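Local coordinates for autoinducer 2 sensor kinase/phosphatase luxQ (Vibrio cholerae, PDB 3C38), which binds the LuxP–autoinducer 2 complex and switches from histidine autokinase to phosphatase, controlling phosphoryl transfer to LuxU and LuxO in quorum sensing, at residues 122-127 / 230-235; 132-137 / 160-165. All coordinates share one frame; numbering follows the deposited sequence. Where two conformers were deposited one is given.

Interaction 1: 122-127 / 230-235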
ATOM      1  N   TRP A 122       9.572   2.173  -2.755  1.00 38.76           N
ATOM      2  CA  TRP A 122       8.371   1.364  -2.626  1.00 37.31           C
ATOM      3  C   TRP A 122       8.503   0.187  -3.587  1.00 37.60           C
ATOM      4  O   TRP A 122       9.050   0.336  -4.682  1.00 35.75           O
ATOM      5  CB  TRP A 122       7.138   2.191  -2.986  1.00 34.25           C
ATOM      6  CG  TRP A 122       6.694   3.112  -1.900  1.00 29.97           C
ATOM      7  CD1 TRP A 122       6.913   4.454  -1.816  1.00 29.10           C
ATOM      8  CD2 TRP A 122       5.968   2.745  -0.723  1.00 28.85           C
ATOM      9  NE1 TRP A 122       6.367   4.949  -0.652  1.00 30.20           N
ATOM     10  CE2 TRP A 122       5.780   3.919   0.038  1.00 28.09           C
ATOM     11  CE3 TRP A 122       5.459   1.532  -0.234  1.00 27.79           C
ATOM     12  CZ2 TRP A 122       5.100   3.921   1.262  1.00 28.25           C
ATOM     13  CZ3 TRP A 122       4.783   1.529   0.978  1.00 29.92           C
ATOM     14  CH2 TRP A 122       4.611   2.721   1.717  1.00 29.81           C
ATOM     15  N   HIS A 123       8.015  -0.977  -3.172  1.00 36.51           N
ATOM     16  CA  HIS A 123       8.076  -2.172  -4.003  1.00 37.11           C
ATOM     17  C   HIS A 123       6.686  -2.772  -4.155  1.00 36.78           C
ATOM     18  O   HIS A 123       5.998  -3.018  -3.161  1.00 34.04           O
ATOM     19  CB  HIS A 123       8.987  -3.227  -3.370  1.00 38.44           C
ATOM     20  CG  HIS A 123      10.444  -2.897  -3.441  1.00 45.27           C
ATOM     21  ND1 HIS A 123      11.238  -3.246  -4.514  1.00 45.47           N
ATOM     22  CD2 HIS A 123      11.251  -2.241  -2.574  1.00 46.03           C
ATOM     23  CE1 HIS A 123      12.469  -2.820  -4.302  1.00 47.13           C
ATOM     24  NE2 HIS A 123      12.505  -2.208  -3.133  1.00 47.42           N
ATOM     25  N   LEU A 124       6.278  -2.999  -5.402  1.00 36.76           N
ATOM     26  CA  LEU A 124       4.990  -3.607  -5.690  1.00 34.89           C
ATOM     27  C   LEU A 124       5.255  -5.103  -5.704  1.00 36.23           C
ATOM     28  O   LEU A 124       5.933  -5.613  -6.594  1.00 37.05           O
ATOM     29  CB  LEU A 124       4.466  -3.139  -7.048  1.00 32.56           C
ATOM     30  CG  LEU A 124       3.212  -3.859  -7.555  1.00 32.54           C
ATOM     31  CD1 LEU A 124       2.098  -3.739  -6.521  1.00 31.95           C
ATOM     32  CD2 LEU A 124       2.785  -3.263  -8.896  1.00 31.91           C
ATOM     33  N   VAL A 125       4.748  -5.799  -4.696  1.00 36.17           N
ATOM     34  CA  VAL A 125       4.946  -7.236  -4.579  1.00 36.89           C
ATOM     35  C   VAL A 125       3.608  -7.938  -4.351  1.00 37.97           C
ATOM     36  O   VAL A 125       2.632  -7.314  -3.945  1.00 37.28           O
ATOM     37  CB  VAL A 125       5.881  -7.555  -3.425  1.00 37.52           C
ATOM     38  CG1 VAL A 125       7.195  -6.817  -3.614  1.00 34.85           C
ATOM     39  CG2 VAL A 125       5.231  -7.159  -2.121  1.00 36.86           C
ATOM     40  N   GLN A 126       3.569  -9.237  -4.619  0.50 38.28           N
ATOM     41  CA  GLN A 126       2.343 -10.013  -4.474  0.50 38.83           C
ATOM     42  C   GLN A 126       2.650 -11.240  -3.645  0.50 39.53           C
ATOM     43  O   GLN A 126       3.688 -11.856  -3.828  0.50 39.59           O
ATOM     44  CB  GLN A 126       1.838 -10.471  -5.845  0.50 37.55           C
ATOM     45  CG  GLN A 126       1.890  -9.418  -6.944  0.50 36.86           C
ATOM     46  CD  GLN A 126       3.289  -8.865  -7.201  0.50 38.12           C
ATOM     47  OE1 GLN A 126       4.086  -9.430  -7.947  0.50 38.39           O
ATOM     48  NE2 GLN A 126       3.582  -7.751  -6.581  0.50 38.92           N
ATOM     49  N   THR A 127       1.750 -11.604  -2.747  1.00 40.95           N
ATOM     50  CA  THR A 127       1.962 -12.775  -1.922  1.00 43.40           C
ATOM     51  C   THR A 127       0.736 -13.669  -1.898  1.00 46.59           C
ATOM     52  O   THR A 127      -0.394 -13.193  -2.017  1.00 45.59           O
ATOM     53  CB  THR A 127       2.292 -12.374  -0.470  1.00 43.61           C
ATOM     54  OG1 THR A 127       2.719 -13.527   0.259  1.00 46.62           O
ATOM     55  CG2 THR A 127       1.066 -11.812   0.217  1.00 43.27           C
ATOM     56  N   THR A 230       3.943   0.154 -13.668  1.00 34.43           N
ATOM     57  CA  THR A 230       3.445  -1.047 -13.013  1.00 31.94           C
ATOM     58  C   THR A 230       2.229  -1.558 -13.773  1.00 32.72           C
ATOM     59  O   THR A 230       1.764  -0.911 -14.715  1.00 33.44           O
ATOM     60  CB  THR A 230       2.997  -0.777 -11.575  1.00 32.05           C
ATOM     61  OG1 THR A 230       1.733  -0.086 -11.595  1.00 24.33           O
ATOM     62  CG2 THR A 230       4.042   0.053 -10.844  1.00 26.91           C
ATOM     63  N   TYR A 231       1.714  -2.706 -13.339  1.00 31.04           N
ATOM     64  CA  TYR A 231       0.542  -3.327 -13.943  1.00 33.63           C
ATOM     65  C   TYR A 231      -0.760  -2.922 -13.219  1.00 33.87           C
ATOM     66  O   TYR A 231      -1.837  -3.433 -13.528  1.00 34.71           O
ATOM     67  CB  TYR A 231       0.710  -4.842 -13.912  1.00 34.57           C
ATOM     68  CG  TYR A 231       0.921  -5.406 -12.522  1.00 38.36           C
ATOM     69  CD1 TYR A 231      -0.130  -5.482 -11.611  1.00 39.23           C
ATOM     70  CD2 TYR A 231       2.178  -5.862 -12.114  1.00 41.11           C
ATOM     71  CE1 TYR A 231       0.065  -5.996 -10.323  1.00 40.62           C
ATOM     72  CE2 TYR A 231       2.387  -6.376 -10.829  1.00 38.73           C
ATOM     73  CZ  TYR A 231       1.329  -6.443  -9.940  1.00 41.68           C
ATOM     74  OH  TYR A 231       1.526  -6.954  -8.671  1.00 38.65           O
ATOM     75  N   LEU A 232      -0.655  -2.020 -12.245  1.00 32.71           N
ATOM     76  CA  LEU A 232      -1.824  -1.547 -11.506  1.00 30.18           C
ATOM     77  C   LEU A 232      -2.562  -0.550 -12.395  1.00 29.29           C
ATOM     78  O   LEU A 232      -2.026   0.511 -12.711  1.00 29.89           O
ATOM     79  CB  LEU A 232      -1.396  -0.847 -10.221  1.00 26.70           C
ATOM     80  CG  LEU A 232      -0.594  -1.670  -9.210  1.00 29.99           C
ATOM     81  CD1 LEU A 232      -0.116  -0.741  -8.081  1.00 25.71           C
ATOM     82  CD2 LEU A 232      -1.442  -2.826  -8.662  1.00 23.68           C
ATOM     83  N   CYS A 233      -3.784  -0.897 -12.797  1.00 29.90           N
ATOM     84  CA  CYS A 233      -4.580  -0.034 -13.662  1.00 28.22           C
ATOM     85  C   CYS A 233      -5.827   0.543 -12.996  1.00 26.76           C
ATOM     86  O   CYS A 233      -6.679  -0.175 -12.479  1.00 26.36           O
ATOM     87  CB  CYS A 233      -4.999  -0.795 -14.921  1.00 30.85           C
ATOM     88  SG  CYS A 233      -6.007   0.177 -16.085  1.00 37.23           S
ATOM     89  N   VAL A 234      -5.928   1.859 -13.017  1.00 27.28           N
ATOM     90  CA  VAL A 234      -7.078   2.513 -12.440  1.00 27.83           C
ATOM     91  C   VAL A 234      -8.055   2.912 -13.540  1.00 28.95           C
ATOM     92  O   VAL A 234      -7.732   3.727 -14.408  1.00 28.19           O
ATOM     93  CB  VAL A 234      -6.681   3.765 -11.657  1.00 28.81           C
ATOM     94  CG1 VAL A 234      -7.946   4.485 -11.175  1.00 26.63           C
ATOM     95  CG2 VAL A 234      -5.787   3.377 -10.461  1.00 30.07           C
ATOM     96  N   TYR A 235      -9.244   2.319 -13.507  1.00 30.25           N
ATOM     97  CA  TYR A 235     -10.277   2.643 -14.480  1.00 31.56           C
ATOM     98  C   TYR A 235     -11.115   3.760 -13.880  1.00 31.22           C
ATOM     99  O   TYR A 235     -11.603   3.638 -12.743  1.00 30.08           O
ATOM    100  CB  TYR A 235     -11.161   1.430 -14.767  1.00 32.14           C
ATOM    101  CG  TYR A 235     -10.434   0.278 -15.419  1.00 34.69           C
ATOM    102  CD1 TYR A 235      -9.828  -0.710 -14.653  1.00 35.64           C
ATOM    103  CD2 TYR A 235     -10.347   0.182 -16.811  1.00 35.72           C
ATOM    104  CE1 TYR A 235      -9.153  -1.769 -15.252  1.00 38.72           C
ATOM    105  CE2 TYR A 235      -9.676  -0.865 -17.419  1.00 37.39           C
ATOM    106  CZ  TYR A 235      -9.081  -1.838 -16.636  1.00 39.53           C
ATOM    107  OH  TYR A 235      -8.398  -2.871 -17.232  1.00 41.11           O
TER
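Thr230 meets Leu124 through CB, which lies 3.7 Å from Leu124 CD2, with its CG2 methyl close by. Its hydroxyl serves the backbone instead. OG1, placed between the backbone N and the carbonyl carbon (chi1 75°), accepts the N-H of Leu232 in an ST turn, 3.1 Å from OG1 to N, and is also hydrogen-bonded to the carbonyl of Leu223 on strand 216-225. Threonine thus suits a place where the chain is about to turn a corner beside a hydrophobic neighbour.

At that corner Tyr231 offers a ring face to Leu124. The methyl CD2 of Leu124 sits 3.9 Å from the ring centroid in a CH-pi contact. It is shifted toward the CZ-CE2 edge of the ring, with CD2 to CZ at 3.6 Å. The phenol hydroxyl has its polar partner in His135 ND1 on strand 134-143. The amide of Gln126 approaches the same hydroxyl tip to tip, but Gln126 has two alternative positions, so this close approach is doubtful. In one of them NE2 donates to Leu124 O, 3.2 Å away, reaching it from above the carbonyl plane.

Leu232, buried, points its branched end at that of Leu124, CG lying 3.7 Å from Leu124 CD2. Leucine suits this place on strand 123-127, an outermost strand of the five-stranded sheet, because one branch can meet all three neighbours. The other partner is strand 228-239 of the four-stranded sheet, so the contact spans the junction between the two sheets of this periplasmic region. No hydrogen bond joins the segments: an apolar methyl packs among Thr230, Tyr231 and Leu232, while the hydroxyls of Thr230 and Tyr231 are satisfied elsewhere, by Leu223 O and His135 ND1.

Interaction 2: 132-137 / 160-165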
ATOM      1  N   LYS A 132      -6.898 -15.782  -3.458  1.00 61.22           N
ATOM      2  CA  LYS A 132      -6.243 -15.077  -4.543  1.00 59.37           C
ATOM      3  C   LYS A 132      -4.983 -14.389  -4.020  1.00 56.99           C
ATOM      4  O   LYS A 132      -4.862 -14.116  -2.822  1.00 57.27           O
ATOM      5  CB  LYS A 132      -7.200 -14.040  -5.134  1.00 61.21           C
ATOM      6  CG  LYS A 132      -7.690 -12.985  -4.141  1.00 62.61           C
ATOM      7  CD  LYS A 132      -8.527 -11.922  -4.856  1.00 63.97           C
ATOM      8  CE  LYS A 132      -8.753 -10.688  -3.998  1.00 63.70           C
ATOM      9  NZ  LYS A 132      -9.411  -9.571  -4.754  1.00 63.77           N
ATOM     10  N   SER A 133      -4.047 -14.107  -4.916  1.00 52.58           N
ATOM     11  CA  SER A 133      -2.813 -13.456  -4.517  1.00 48.67           C
ATOM     12  C   SER A 133      -3.090 -12.016  -4.097  1.00 45.18           C
ATOM     13  O   SER A 133      -3.838 -11.293  -4.752  1.00 45.86           O
ATOM     14  CB  SER A 133      -1.801 -13.480  -5.664  1.00 49.27           C
ATOM     15  OG  SER A 133      -2.216 -12.637  -6.723  1.00 51.99           O
ATOM     16  N   VAL A 134      -2.483 -11.621  -2.986  1.00 39.59           N
ATOM     17  CA  VAL A 134      -2.627 -10.283  -2.440  1.00 36.46           C
ATOM     18  C   VAL A 134      -1.531  -9.353  -2.969  1.00 34.33           C
ATOM     19  O   VAL A 134      -0.343  -9.693  -2.923  1.00 31.71           O
ATOM     20  CB  VAL A 134      -2.550 -10.337  -0.898  1.00 35.57           C
ATOM     21  CG1 VAL A 134      -2.383  -8.950  -0.328  1.00 35.88           C
ATOM     22  CG2 VAL A 134      -3.809 -10.995  -0.350  1.00 36.07           C
ATOM     23  N   HIS A 135      -1.932  -8.193  -3.483  1.00 30.69           N
ATOM     24  CA  HIS A 135      -0.986  -7.202  -4.000  1.00 30.68           C
ATOM     25  C   HIS A 135      -0.651  -6.186  -2.893  1.00 30.24           C
ATOM     26  O   HIS A 135      -1.539  -5.605  -2.262  1.00 29.46           O
ATOM     27  CB  HIS A 135      -1.578  -6.530  -5.237  1.00 30.13           C
ATOM     28  CG  HIS A 135      -1.727  -7.462  -6.398  1.00 32.34           C
ATOM     29  ND1 HIS A 135      -0.761  -7.598  -7.374  1.00 32.99           N
ATOM     30  CD2 HIS A 135      -2.682  -8.381  -6.689  1.00 32.87           C
ATOM     31  CE1 HIS A 135      -1.112  -8.558  -8.211  1.00 32.02           C
ATOM     32  NE2 HIS A 135      -2.276  -9.050  -7.817  1.00 31.93           N
ATOM     33  N   ILE A 136       0.643  -5.985  -2.659  1.00 30.11           N
ATOM     34  CA  ILE A 136       1.102  -5.112  -1.590  1.00 28.29           C
ATOM     35  C   ILE A 136       2.191  -4.148  -2.010  1.00 30.72           C
ATOM     36  O   ILE A 136       3.079  -4.508  -2.775  1.00 29.73           O
ATOM     37  CB  ILE A 136       1.681  -5.946  -0.442  1.00 26.47           C
ATOM     38  CG1 ILE A 136       0.731  -7.089  -0.106  1.00 24.99           C
ATOM     39  CG2 ILE A 136       1.947  -5.062   0.770  1.00 27.19           C
ATOM     40  CD1 ILE A 136       1.294  -8.064   0.918  1.00 26.95           C
ATOM     41  N   LEU A 137       2.110  -2.915  -1.514  1.00 31.38           N
ATOM     42  CA  LEU A 137       3.137  -1.912  -1.781  1.00 31.72           C
ATOM     43  C   LEU A 137       3.945  -1.918  -0.483  1.00 33.44           C
ATOM     44  O   LEU A 137       3.409  -1.656   0.596  1.00 30.24           O
ATOM     45  CB  LEU A 137       2.520  -0.537  -2.013  1.00 31.18           C
ATOM     46  CG  LEU A 137       1.798  -0.358  -3.352  1.00 34.24           C
ATOM     47  CD1 LEU A 137       0.982   0.934  -3.345  1.00 30.92           C
ATOM     48  CD2 LEU A 137       2.830  -0.340  -4.477  1.00 31.94           C
ATOM     49  N   VAL A 160      -1.955  -2.951   1.654  1.00 26.22           N
ATOM     50  CA  VAL A 160      -2.585  -4.022   0.891  1.00 23.92           C
ATOM     51  C   VAL A 160      -3.612  -3.403  -0.046  1.00 23.86           C
ATOM     52  O   VAL A 160      -4.535  -2.714   0.398  1.00 23.00           O
ATOM     53  CB  VAL A 160      -3.299  -5.041   1.808  1.00 26.15           C
ATOM     54  CG1 VAL A 160      -4.038  -6.080   0.941  1.00 24.11           C
ATOM     55  CG2 VAL A 160      -2.288  -5.723   2.721  1.00 21.45           C
ATOM     56  N   LEU A 161      -3.448  -3.650  -1.342  1.00 24.78           N
ATOM     57  CA  LEU A 161      -4.351  -3.097  -2.345  1.00 24.18           C
ATOM     58  C   LEU A 161      -5.704  -3.809  -2.445  1.00 24.92           C
ATOM     59  O   LEU A 161      -6.735  -3.158  -2.627  1.00 24.95           O
ATOM     60  CB  LEU A 161      -3.660  -3.085  -3.710  1.00 22.23           C
ATOM     61  CG  LEU A 161      -2.354  -2.280  -3.696  1.00 24.44           C
ATOM     62  CD1 LEU A 161      -1.701  -2.329  -5.057  1.00 19.91           C
ATOM     63  CD2 LEU A 161      -2.632  -0.825  -3.298  1.00 22.90           C
ATOM     64  N   ASN A 162      -5.701  -5.133  -2.326  1.00 23.08           N
ATOM     65  CA  ASN A 162      -6.939  -5.905  -2.411  1.00 24.41           C
ATOM     66  C   ASN A 162      -7.947  -5.378  -1.405  1.00 24.78           C
ATOM     67  O   ASN A 162      -7.640  -5.253  -0.218  1.00 23.91           O
ATOM     68  CB  ASN A 162      -6.676  -7.394  -2.118  1.00 23.39           C
ATOM     69  CG  ASN A 162      -5.665  -8.000  -3.081  1.00 29.27           C
ATOM     70  OD1 ASN A 162      -4.539  -7.500  -3.220  1.00 25.71           O
ATOM     71  ND2 ASN A 162      -6.063  -9.066  -3.762  1.00 28.27           N
ATOM     72  N   ASP A 163      -9.142  -5.069  -1.891  1.00 23.41           N
ATOM     73  CA  ASP A 163     -10.217  -4.577  -1.043  1.00 25.89           C
ATOM     74  C   ASP A 163      -9.902  -3.327  -0.234  1.00 26.43           C
ATOM     75  O   ASP A 163     -10.609  -3.023   0.730  1.00 27.04           O
ATOM     76  CB  ASP A 163     -10.660  -5.682  -0.087  1.00 29.15           C
ATOM     77  CG  ASP A 163     -11.238  -6.872  -0.815  1.00 29.82           C
ATOM     78  OD1 ASP A 163     -10.987  -8.000  -0.364  1.00 30.33           O
ATOM     79  OD2 ASP A 163     -11.944  -6.673  -1.833  1.00 34.02           O
ATOM     80  N   ASN A 164      -8.859  -2.597  -0.609  1.00 24.50           N
ATOM     81  CA  ASN A 164      -8.538  -1.385   0.134  1.00 25.29           C
ATOM     82  C   ASN A 164      -9.454  -0.256  -0.363  1.00 26.57           C
ATOM     83  O   ASN A 164      -9.059   0.580  -1.188  1.00 22.91           O
ATOM     84  CB  ASN A 164      -7.083  -0.979  -0.058  1.00 20.44           C
ATOM     85  CG  ASN A 164      -6.650   0.029   0.966  1.00 23.37           C
ATOM     86  OD1 ASN A 164      -7.420   0.923   1.317  1.00 24.30           O
ATOM     87  ND2 ASN A 164      -5.420  -0.105   1.467  1.00 21.74           N
ATOM     88  N   PHE A 165     -10.678  -0.237   0.159  1.00 27.71           N
ATOM     89  CA  PHE A 165     -11.663   0.753  -0.248  1.00 29.05           C
ATOM     90  C   PHE A 165     -11.248   2.171   0.089  1.00 28.28           C
ATOM     91  O   PHE A 165     -11.417   3.077  -0.718  1.00 28.56           O
ATOM     92  CB  PHE A 165     -13.023   0.453   0.398  1.00 34.58           C
ATOM     93  CG  PHE A 165     -14.126   1.365  -0.071  1.00 40.85           C
ATOM     94  CD1 PHE A 165     -14.760   1.142  -1.295  1.00 42.83           C
ATOM     95  CD2 PHE A 165     -14.489   2.484   0.683  1.00 40.90           C
ATOM     96  CE1 PHE A 165     -15.738   2.024  -1.769  1.00 44.85           C
ATOM     97  CE2 PHE A 165     -15.466   3.375   0.218  1.00 44.48           C
ATOM     98  CZ  PHE A 165     -16.092   3.144  -1.014  1.00 43.93           C
TER
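Asn162 grips the backbone around Val134 with both ends of its amide. OD1 accepts the N-H of His135 in a nearly straight bond, 2.7 Å from OD1 to N. ND2 donates less directly to Ser133 O, at 3.3 Å. Chi1 (-59°) sets CG beside the backbone N of Asn162, and the two bonds fix the aim of the amide. The amide and imidazole planes are 13° apart, but OD1 comes in at the rim of the His135 ring, not over its face. The chain itself is drawing away here. Ile136 and Val160 form a non-hydrogen-bonded antiparallel pair with CA atoms 4.6 Å apart, and the gap widens to 6.1 Å between the CA atoms of Val134 and Asn162. Asparagine suits the place because its amide carries the same donor and acceptor as a peptide group.

The last backbone bond before the divergence runs from Leu161 N to His135 O, 2.9 Å. Next to it Val134 CG1 presses on Val160 CG1 at 3.5 Å, on the face of the sheet that also carries Ile136, and Leu137 crosses Leu161 at about a right angle on the other side. These strands belong to a five-stranded antiparallel sheet of order 2-1-5-4-3, the order of PAS-like Cache domains. Segment 160-165 is the exit from it: a type II turn from Leu161 to Asn164 delivers the chain to helix 165-174, where Asn164 is the N-cap, its OD1 taking the N-H of Leu167 and its ND2 reaching back to Val160 O.

Toward solvent the packing thins. Lys132 extends its methylene chain to the Asn162 amide, CE approaching ND2, but is poorly ordered, as expected of an exposed lysine. Its NZ stays 4.8 Å from Asp163 OD2, too far for a salt bridge although the charges are opposite.

After the N-terminal helix 22-47 and the first two strands of the five-stranded sheet, 123-127 is the first of the four segments, and it pairs with strand 134-143, the next one. The chain returns along strand 153-160, and interaction 2 closes the shorter loop, joining strand 134-143 to the end of strand 153-160 and the loop leading to helix 165-174. That helix and the other three strands of the four-stranded sheet follow before residues 230-235 come back to strand 123-127. Interaction 1 thus closes the longer loop, containing the shorter without crossing it, and joins the two sheets. The contact centres are about 9 Å apart; Ile136 N probably hydrogen-bonds to Val125 O between them.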